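Local atomic coordinates of agarase (Pseudoalteromonas fuliginea, PDB entry 6XJ9), a protein that probably hydrolyses agarose, the galactan of red algal cell walls, as a family 50 glycoside hydrolase. Residues 674-679 against 731-736. Sequence-based numbering, arbitrary orientation.
Sequences SDSGLF and NYNVGF
An inverse gamma turn centred on Asn733 packs against the short 3-10 turn 674-676 and the residues after it, with Ser676 and Leu678 doing most of the touching. Ser676 sets its CB and OG over one face of the Asn733 carboxamide: OG lies almost straight above CG of Asn733, at 3.4 Å, and CB of Ser676 stands 3.6 Å from Asn733 ND2. This is face packing, and the polar atoms are satisfied by other partners. Ser676 OG is bonded to the carbonyl of Ser673 and weakly to Leu678 N (3.3 Å), while the carboxamide reaches Asp719 through ND2 and the backbone N of Ser673 through OD1, two bonds that fix its rotation about CB-CG. A chi1 of 177° carries CG of Asn733, anti to the backbone N, to the serine, and chi2 (-140°) turns the amide's face to Ser676 CB and OG. The two loops follow strands 664-666 and 709-714, parallel neighbours in a sheet consistent with the barrel of this hydrolase family, and at their contact they run roughly antiparallel. Leu678 extends CD1 over the face of the Tyr732-Asn733 peptide, 3.4 Å from Tyr732 O, and alongside Asn733 CB at 4.0 Å. That same carbonyl oxygen accepts the weak Val734 N bond that closes the gamma turn. Farther along, a water bridges the two backbones, accepting a hydrogen bond from Phe679 N (2.8 Å) and donating one to Asn731 O (2.7 Å). Beside this bridge, Asn731 ND2 passes Phe679 CB at 4.1 Å and bonds to the carbonyl of Ser159, whose hydroxyl meets Phe679 O.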
ATOM      1  N   SER A 674      -4.392   1.898  12.755  1.00 24.80           N
ATOM      2  CA  SER A 674      -3.628   1.518  13.932  1.00 24.43           C
ATOM      3  C   SER A 674      -2.222   1.026  13.573  1.00 23.97           C
ATOM      4  O   SER A 674      -1.344   0.976  14.432  1.00 24.63           O
ATOM      5  CB  SER A 674      -4.386   0.500  14.727  1.00 26.91           C
ATOM      6  OG  SER A 674      -5.531   1.107  15.298  1.00 29.57           O
ATOM      7  N   ASP A 675      -1.995   0.694  12.300  1.00 23.79           N
ATOM      8  CA  ASP A 675      -0.701   0.182  11.862  1.00 23.17           C
ATOM      9  C   ASP A 675       0.351   1.301  11.823  1.00 23.58           C
ATOM     10  O   ASP A 675       1.525   1.049  11.564  1.00 23.37           O
ATOM     11  CB  ASP A 675      -0.843  -0.548  10.524  1.00 23.29           C
ATOM     12  CG  ASP A 675      -1.000   0.374   9.321  1.00 22.52           C
ATOM     13  OD1 ASP A 675      -0.648  -0.058   8.207  1.00 22.10           O
ATOM     14  OD2 ASP A 675      -1.467   1.515   9.505  1.00 22.02           O
ATOM     15  N   SER A 676      -0.073   2.542  12.087  1.00 21.76           N
ATOM     16  CA  SER A 676       0.841   3.666  12.238  1.00 24.43           C
ATOM     17  C   SER A 676       1.615   3.575  13.554  1.00 25.09           C
ATOM     18  O   SER A 676       2.606   4.284  13.759  1.00 25.50           O
ATOM     19  CB  SER A 676       0.083   4.968  12.164  1.00 26.69           C
ATOM     20  OG  SER A 676      -0.786   5.089  13.282  1.00 25.59           O
ATOM     21  N   GLY A 677       1.139   2.723  14.468  1.00 25.99           N
ATOM     22  CA  GLY A 677       1.759   2.592  15.777  1.00 23.87           C
ATOM     23  C   GLY A 677       1.212   3.604  16.777  1.00 23.34           C
ATOM     24  O   GLY A 677       1.731   3.722  17.885  1.00 24.77           O
ATOM     25  N   LEU A 678       0.174   4.354  16.374  1.00 22.54           N
ATOM     26  CA  LEU A 678      -0.539   5.215  17.303  1.00 21.72           C
ATOM     27  C   LEU A 678      -1.685   4.429  17.931  1.00 20.55           C
ATOM     28  O   LEU A 678      -2.157   3.449  17.361  1.00 21.33           O
ATOM     29  CB  LEU A 678      -1.059   6.466  16.585  1.00 23.85           C
ATOM     30  CG  LEU A 678       0.012   7.422  16.042  1.00 25.58           C
ATOM     31  CD1 LEU A 678      -0.601   8.770  15.703  1.00 26.60           C
ATOM     32  CD2 LEU A 678       1.141   7.610  17.046  1.00 25.34           C
ATOM     33  N   PHE A 679      -2.146   4.898  19.093  1.00 21.01           N
ATOM     34  CA  PHE A 679      -3.117   4.168  19.903  1.00 21.85           C
ATOM     35  C   PHE A 679      -4.553   4.544  19.549  1.00 22.60           C
ATOM     36  O   PHE A 679      -5.488   4.017  20.153  1.00 21.96           O
ATOM     37  CB  PHE A 679      -2.851   4.423  21.388  1.00 21.46           C
ATOM     38  CG  PHE A 679      -1.464   3.993  21.783  1.00 22.10           C
ATOM     39  CD1 PHE A 679      -1.047   2.688  21.562  1.00 22.21           C
ATOM     40  CD2 PHE A 679      -0.560   4.909  22.301  1.00 22.06           C
ATOM     41  CE1 PHE A 679       0.241   2.294  21.888  1.00 22.77           C
ATOM     42  CE2 PHE A 679       0.722   4.507  22.641  1.00 23.63           C
ATOM     43  CZ  PHE A 679       1.118   3.204  22.434  1.00 22.65           C
ATOM     44  N   ASN A 731      -4.967  11.966  20.187  1.00 21.19           N
ATOM     45  CA  ASN A 731      -3.741  11.221  19.904  1.00 22.02           C
ATOM     46  C   ASN A 731      -3.904  10.363  18.651  1.00 21.70           C
ATOM     47  O   ASN A 731      -3.478   9.208  18.633  1.00 24.90           O
ATOM     48  CB  ASN A 731      -3.235  10.418  21.117  1.00 21.63           C
ATOM     49  CG  ASN A 731      -4.192   9.363  21.639  1.00 22.83           C
ATOM     50  OD1 ASN A 731      -5.399   9.433  21.399  1.00 22.46           O
ATOM     51  ND2 ASN A 731      -3.661   8.371  22.354  1.00 21.66           N
ATOM     52  N   TYR A 732      -4.460  10.963  17.588  1.00 20.27           N
ATOM     53  CA  TYR A 732      -4.901  10.243  16.398  1.00 20.66           C
ATOM     54  C   TYR A 732      -3.827  10.181  15.317  1.00 20.09           C
ATOM     55  O   TYR A 732      -3.006  11.091  15.195  1.00 20.25           O
ATOM     56  CB  TYR A 732      -6.005  11.020  15.675  1.00 21.86           C
ATOM     57  CG  TYR A 732      -7.267  11.326  16.441  1.00 22.87           C
ATOM     58  CD1 TYR A 732      -7.587  10.657  17.614  1.00 22.56           C
ATOM     59  CD2 TYR A 732      -8.192  12.230  15.933  1.00 23.37           C
ATOM     60  CE1 TYR A 732      -8.769  10.916  18.286  1.00 23.33           C
ATOM     61  CE2 TYR A 732      -9.381  12.498  16.599  1.00 25.96           C
ATOM     62  CZ  TYR A 732      -9.671  11.833  17.779  1.00 24.79           C
ATOM     63  OH  TYR A 732     -10.839  12.083  18.445  1.00 25.68           O
ATOM     64  N   ASN A 733      -3.929   9.148  14.468  1.00 19.50           N
ATOM     65  CA  ASN A 733      -3.227   9.041  13.197  1.00 19.38           C
ATOM     66  C   ASN A 733      -3.892   9.943  12.150  1.00 19.67           C
ATOM     67  O   ASN A 733      -4.542   9.446  11.228  1.00 19.28           O
ATOM     68  CB  ASN A 733      -3.106   7.568  12.761  1.00 19.47           C
ATOM     69  CG  ASN A 733      -2.458   7.334  11.405  1.00 20.45           C
ATOM     70  OD1 ASN A 733      -2.894   6.469  10.640  1.00 20.11           O
ATOM     71  ND2 ASN A 733      -1.389   8.054  11.098  1.00 20.54           N
ATOM     72  N   VAL A 734      -3.688  11.264  12.283  1.00 19.60           N
ATOM     73  CA  VAL A 734      -4.254  12.271  11.391  1.00 19.26           C
ATOM     74  C   VAL A 734      -3.194  12.819  10.424  1.00 18.70           C
ATOM     75  O   VAL A 734      -3.506  13.620   9.545  1.00 18.51           O
ATOM     76  CB  VAL A 734      -4.906  13.435  12.173  1.00 19.21           C
ATOM     77  CG1 VAL A 734      -6.270  13.087  12.761  1.00 19.85           C
ATOM     78  CG2 VAL A 734      -3.986  14.011  13.238  1.00 19.29           C
ATOM     79  N   GLY A 735      -1.929  12.429  10.602  1.00 20.20           N
ATOM     80  CA  GLY A 735      -0.834  13.045   9.863  1.00 19.87           C
ATOM     81  C   GLY A 735      -0.677  12.497   8.446  1.00 21.22           C
ATOM     82  O   GLY A 735      -0.832  11.296   8.217  1.00 22.57           O
ATOM     83  N   PHE A 736      -0.345  13.396   7.506  1.00 20.89           N
ATOM     84  CA  PHE A 736       0.254  13.011   6.231  1.00 19.20           C
ATOM     85  C   PHE A 736       1.701  12.556   6.437  1.00 19.17           C
ATOM     86  O   PHE A 736       2.248  11.822   5.602  1.00 17.78           O
ATOM     87  CB  PHE A 736       0.129  14.140   5.200  1.00 19.23           C
ATOM     88  CG  PHE A 736      -0.713  13.781   3.998  1.00 19.21           C
ATOM     89  CD1 PHE A 736      -0.135  13.603   2.752  1.00 19.30           C
ATOM     90  CD2 PHE A 736      -2.078  13.576   4.122  1.00 20.53           C
ATOM     91  CE1 PHE A 736      -0.904  13.247   1.654  1.00 20.18           C
ATOM     92  CE2 PHE A 736      -2.847  13.224   3.025  1.00 20.39           C
ATOM     93  CZ  PHE A 736      -2.259  13.060   1.791  1.00 20.19           C
TER
HETATM   94  O   HOH W   1      -1.691   7.574  19.824  1.00 20.22           O